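Local coordinates for protein methyltransferase FkbM (PDB 2PY6) that probably acts as a methyltransferase of the FkbM family, moving a methyl group onto an acceptor molecule, at residues Pro336-Asp342 against Pro363-Ser368. Sequence-based numbering, arbitrary orientation.
Sequences PTFIKMD and PKLAIS
Phe338 to Met341 run parallel to Lys364 to Ile367, the strand axes 4.7 Å apart, and five backbone hydrogen bonds stitch the pair, from Lys364 N on Thr337 O to Ser368 N on Met341 O. On one face, Phe338 turns its CG anti to the backbone N (chi1 -179°), which carries the ring across to the second strand: CD1 sits 3.8 Å from Lys364 CB and CE1 3.9 Å from Ala366 CB. Replaced by an alanine, Phe338 would lose its ring, which is likely to open a gap between Ala366 CB and Phe224, whose ring meets that of Phe338 edge to face. Bends at chi3 and chi4 turn Lys364 back on itself, and a water joins NZ to Thr337 O; NZ also forms a salt bridge with Glu228. The face of Ile339, Leu365, Met341 and Ile367 is apolar; the side chains of Ile339 and Leu365 lie side by side, Leu365 CD2 3.7 Å from Ile339 CB, and Ile367 CD1 is equally near Met341 CB. Pro363 points at the first strand's lead-in, CB 3.5 Å from Pro336 O. In this Rossmann-like sheet, a right-handed crossover through helices 347-352 and 355-361 joins the two strands and covers that apolar face, with strand 229-233 flanking 338-341 and antiparallel 404-408 flanking 364-368.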
ATOM      1  N   PRO A 336      22.395 -30.703 -22.994  1.00 31.72           N
ATOM      2  CA  PRO A 336      21.998 -29.324 -22.756  1.00 32.23           C
ATOM      3  C   PRO A 336      22.935 -28.329 -23.433  1.00 30.54           C
ATOM      4  O   PRO A 336      24.068 -28.656 -23.800  1.00 30.84           O
ATOM      5  CB  PRO A 336      22.068 -29.186 -21.225  1.00 28.91           C
ATOM      6  CG  PRO A 336      23.122 -30.114 -20.806  1.00 30.92           C
ATOM      7  CD  PRO A 336      23.167 -31.247 -21.856  1.00 32.55           C
ATOM      8  N   THR A 337      22.409 -27.136 -23.630  1.00 27.25           N
ATOM      9  CA  THR A 337      23.136 -26.008 -24.175  1.00 25.77           C
ATOM     10  C   THR A 337      23.437 -24.980 -23.073  1.00 26.35           C
ATOM     11  O   THR A 337      24.278 -24.122 -23.270  1.00 25.16           O
ATOM     12  CB  THR A 337      22.292 -25.313 -25.289  1.00 25.22           C
ATOM     13  OG1 THR A 337      21.066 -24.805 -24.739  1.00 29.68           O
ATOM     14  CG2 THR A 337      21.960 -26.294 -26.437  1.00 30.28           C
ATOM     15  N   PHE A 338      22.768 -25.096 -21.917  1.00 26.47           N
ATOM     16  CA  PHE A 338      22.910 -24.154 -20.820  1.00 26.35           C
ATOM     17  C   PHE A 338      22.558 -24.801 -19.494  1.00 27.77           C
ATOM     18  O   PHE A 338      21.531 -25.481 -19.379  1.00 27.06           O
ATOM     19  CB  PHE A 338      21.978 -22.952 -21.085  1.00 29.15           C
ATOM     20  CG  PHE A 338      22.025 -21.875 -20.039  1.00 27.07           C
ATOM     21  CD1 PHE A 338      23.244 -21.330 -19.619  1.00 31.85           C
ATOM     22  CD2 PHE A 338      20.858 -21.318 -19.557  1.00 29.93           C
ATOM     23  CE1 PHE A 338      23.300 -20.337 -18.689  1.00 30.19           C
ATOM     24  CE2 PHE A 338      20.900 -20.305 -18.607  1.00 28.43           C
ATOM     25  CZ  PHE A 338      22.123 -19.807 -18.171  1.00 31.32           C
ATOM     26  N   ILE A 339      23.441 -24.633 -18.509  1.00 27.51           N
ATOM     27  CA  ILE A 339      23.163 -25.053 -17.136  1.00 27.69           C
ATOM     28  C   ILE A 339      23.250 -23.824 -16.192  1.00 28.49           C
ATOM     29  O   ILE A 339      24.306 -23.175 -16.046  1.00 26.68           O
ATOM     30  CB  ILE A 339      24.061 -26.224 -16.628  1.00 25.47           C
ATOM     31  CG1 ILE A 339      23.923 -27.450 -17.535  1.00 29.28           C
ATOM     32  CG2 ILE A 339      23.668 -26.632 -15.161  1.00 30.83           C
ATOM     33  CD1 ILE A 339      24.994 -28.478 -17.353  1.00 26.79           C
ATOM     34  N   LYS A 340      22.097 -23.486 -15.624  1.00 27.19           N
ATOM     35  CA  LYS A 340      21.971 -22.460 -14.606  1.00 27.49           C
ATOM     36  C   LYS A 340      21.958 -23.236 -13.300  1.00 29.14           C
ATOM     37  O   LYS A 340      21.274 -24.281 -13.218  1.00 29.60           O
ATOM     38  CB  LYS A 340      20.677 -21.667 -14.785  1.00 27.56           C
ATOM     39  CG  LYS A 340      20.289 -20.767 -13.532  1.00 28.64           C
ATOM     40  CD  LYS A 340      19.412 -21.565 -12.557  1.00 25.30           C
ATOM     41  CE  LYS A 340      18.969 -20.835 -11.410  1.00 31.75           C
ATOM     42  NZ  LYS A 340      17.724 -21.444 -10.952  1.00 28.33           N
HETATM   43  N   MSE A 341      22.695 -22.759 -12.299  1.00 27.67           N
HETATM   44  CA  MSE A 341      22.786 -23.442 -11.017  1.00 26.71           C
HETATM   45  C   MSE A 341      22.803 -22.464  -9.850  1.00 29.71           C
HETATM   46  O   MSE A 341      23.687 -21.583  -9.761  1.00 26.41           O
HETATM   47  CB  MSE A 341      24.033 -24.309 -10.952  1.00 26.80           C
HETATM   48  CG  MSE A 341      24.065 -25.249  -9.745  1.00 29.04           C
HETATM   49 SE   MSE A 341      25.599 -26.366  -9.613  0.75 24.05          SE
HETATM   50  CE  MSE A 341      25.188 -27.545 -10.918  1.00 25.53           C
ATOM     51  N   ASP A 342      21.818 -22.633  -8.963  1.00 28.46           N
ATOM     52  CA  ASP A 342      21.745 -21.910  -7.713  1.00 29.15           C
ATOM     53  C   ASP A 342      21.011 -22.813  -6.722  1.00 30.65           C
ATOM     54  O   ASP A 342      19.785 -22.773  -6.656  1.00 28.39           O
ATOM     55  CB  ASP A 342      20.985 -20.609  -7.860  1.00 30.54           C
ATOM     56  CG  ASP A 342      20.955 -19.794  -6.570  1.00 33.66           C
ATOM     57  OD1 ASP A 342      21.686 -20.090  -5.592  1.00 36.87           O
ATOM     58  OD2 ASP A 342      20.173 -18.845  -6.546  1.00 37.41           O
ATOM     59  N   PRO A 363      28.232 -27.051 -22.425  1.00 26.19           N
ATOM     60  CA  PRO A 363      27.165 -26.083 -22.432  1.00 28.91           C
ATOM     61  C   PRO A 363      27.629 -24.788 -21.739  1.00 28.74           C
ATOM     62  O   PRO A 363      28.612 -24.799 -20.966  1.00 25.30           O
ATOM     63  CB  PRO A 363      26.090 -26.759 -21.613  1.00 28.16           C
ATOM     64  CG  PRO A 363      26.788 -27.684 -20.741  1.00 24.50           C
ATOM     65  CD  PRO A 363      28.045 -28.087 -21.412  1.00 29.95           C
ATOM     66  N   LYS A 364      26.945 -23.692 -22.030  1.00 28.05           N
ATOM     67  CA  LYS A 364      27.158 -22.467 -21.297  1.00 26.82           C
ATOM     68  C   LYS A 364      26.758 -22.771 -19.863  1.00 24.77           C
ATOM     69  O   LYS A 364      25.875 -23.612 -19.617  1.00 27.22           O
ATOM     70  CB  LYS A 364      26.279 -21.334 -21.834  1.00 24.78           C
ATOM     71  CG  LYS A 364      26.536 -20.886 -23.235  1.00 29.40           C
ATOM     72  CD  LYS A 364      25.575 -19.761 -23.681  1.00 30.98           C
ATOM     73  CE  LYS A 364      24.125 -20.182 -23.821  1.00 32.88           C
ATOM     74  NZ  LYS A 364      23.970 -21.103 -24.934  1.00 30.83           N
ATOM     75  N   LEU A 365      27.417 -22.131 -18.904  1.00 24.74           N
ATOM     76  CA  LEU A 365      27.076 -22.326 -17.502  1.00 27.04           C
ATOM     77  C   LEU A 365      26.962 -20.989 -16.803  1.00 27.12           C
ATOM     78  O   LEU A 365      27.767 -20.058 -17.044  1.00 27.24           O
ATOM     79  CB  LEU A 365      28.158 -23.145 -16.751  1.00 26.76           C
ATOM     80  CG  LEU A 365      28.683 -24.462 -17.340  1.00 27.20           C
ATOM     81  CD1 LEU A 365      29.877 -24.968 -16.552  1.00 27.92           C
ATOM     82  CD2 LEU A 365      27.597 -25.531 -17.375  1.00 26.99           C
ATOM     83  N   ALA A 366      25.990 -20.919 -15.905  1.00 28.26           N
ATOM     84  CA  ALA A 366      25.822 -19.774 -14.992  1.00 27.38           C
ATOM     85  C   ALA A 366      25.733 -20.410 -13.621  1.00 28.65           C
ATOM     86  O   ALA A 366      24.697 -21.014 -13.274  1.00 26.65           O
ATOM     87  CB  ALA A 366      24.615 -18.977 -15.315  1.00 23.22           C
ATOM     88  N   ILE A 367      26.818 -20.298 -12.840  1.00 27.97           N
ATOM     89  CA  ILE A 367      26.927 -21.016 -11.554  1.00 28.04           C
ATOM     90  C   ILE A 367      27.006 -20.026 -10.399  1.00 28.53           C
ATOM     91  O   ILE A 367      27.963 -19.236 -10.328  1.00 30.28           O
ATOM     92  CB  ILE A 367      28.161 -21.955 -11.553  1.00 26.76           C
ATOM     93  CG1 ILE A 367      28.238 -22.831 -12.820  1.00 30.34           C
ATOM     94  CG2 ILE A 367      28.151 -22.874 -10.329  1.00 28.71           C
ATOM     95  CD1 ILE A 367      27.055 -23.820 -13.036  1.00 26.39           C
ATOM     96  N   SER A 368      26.005 -20.024  -9.520  1.00 27.10           N
ATOM     97  CA  SER A 368      25.980 -19.056  -8.421  1.00 30.48           C
ATOM     98  C   SER A 368      27.203 -19.353  -7.558  1.00 31.82           C
ATOM     99  O   SER A 368      27.508 -20.519  -7.289  1.00 33.57           O
ATOM    100  CB  SER A 368      24.685 -19.128  -7.638  1.00 29.03           C
ATOM    101  OG  SER A 368      24.645 -20.312  -6.929  1.00 47.93           O
TER
HETATM  102  O   HOH W   1      25.578 -23.235 -25.642  1.00 34.84           O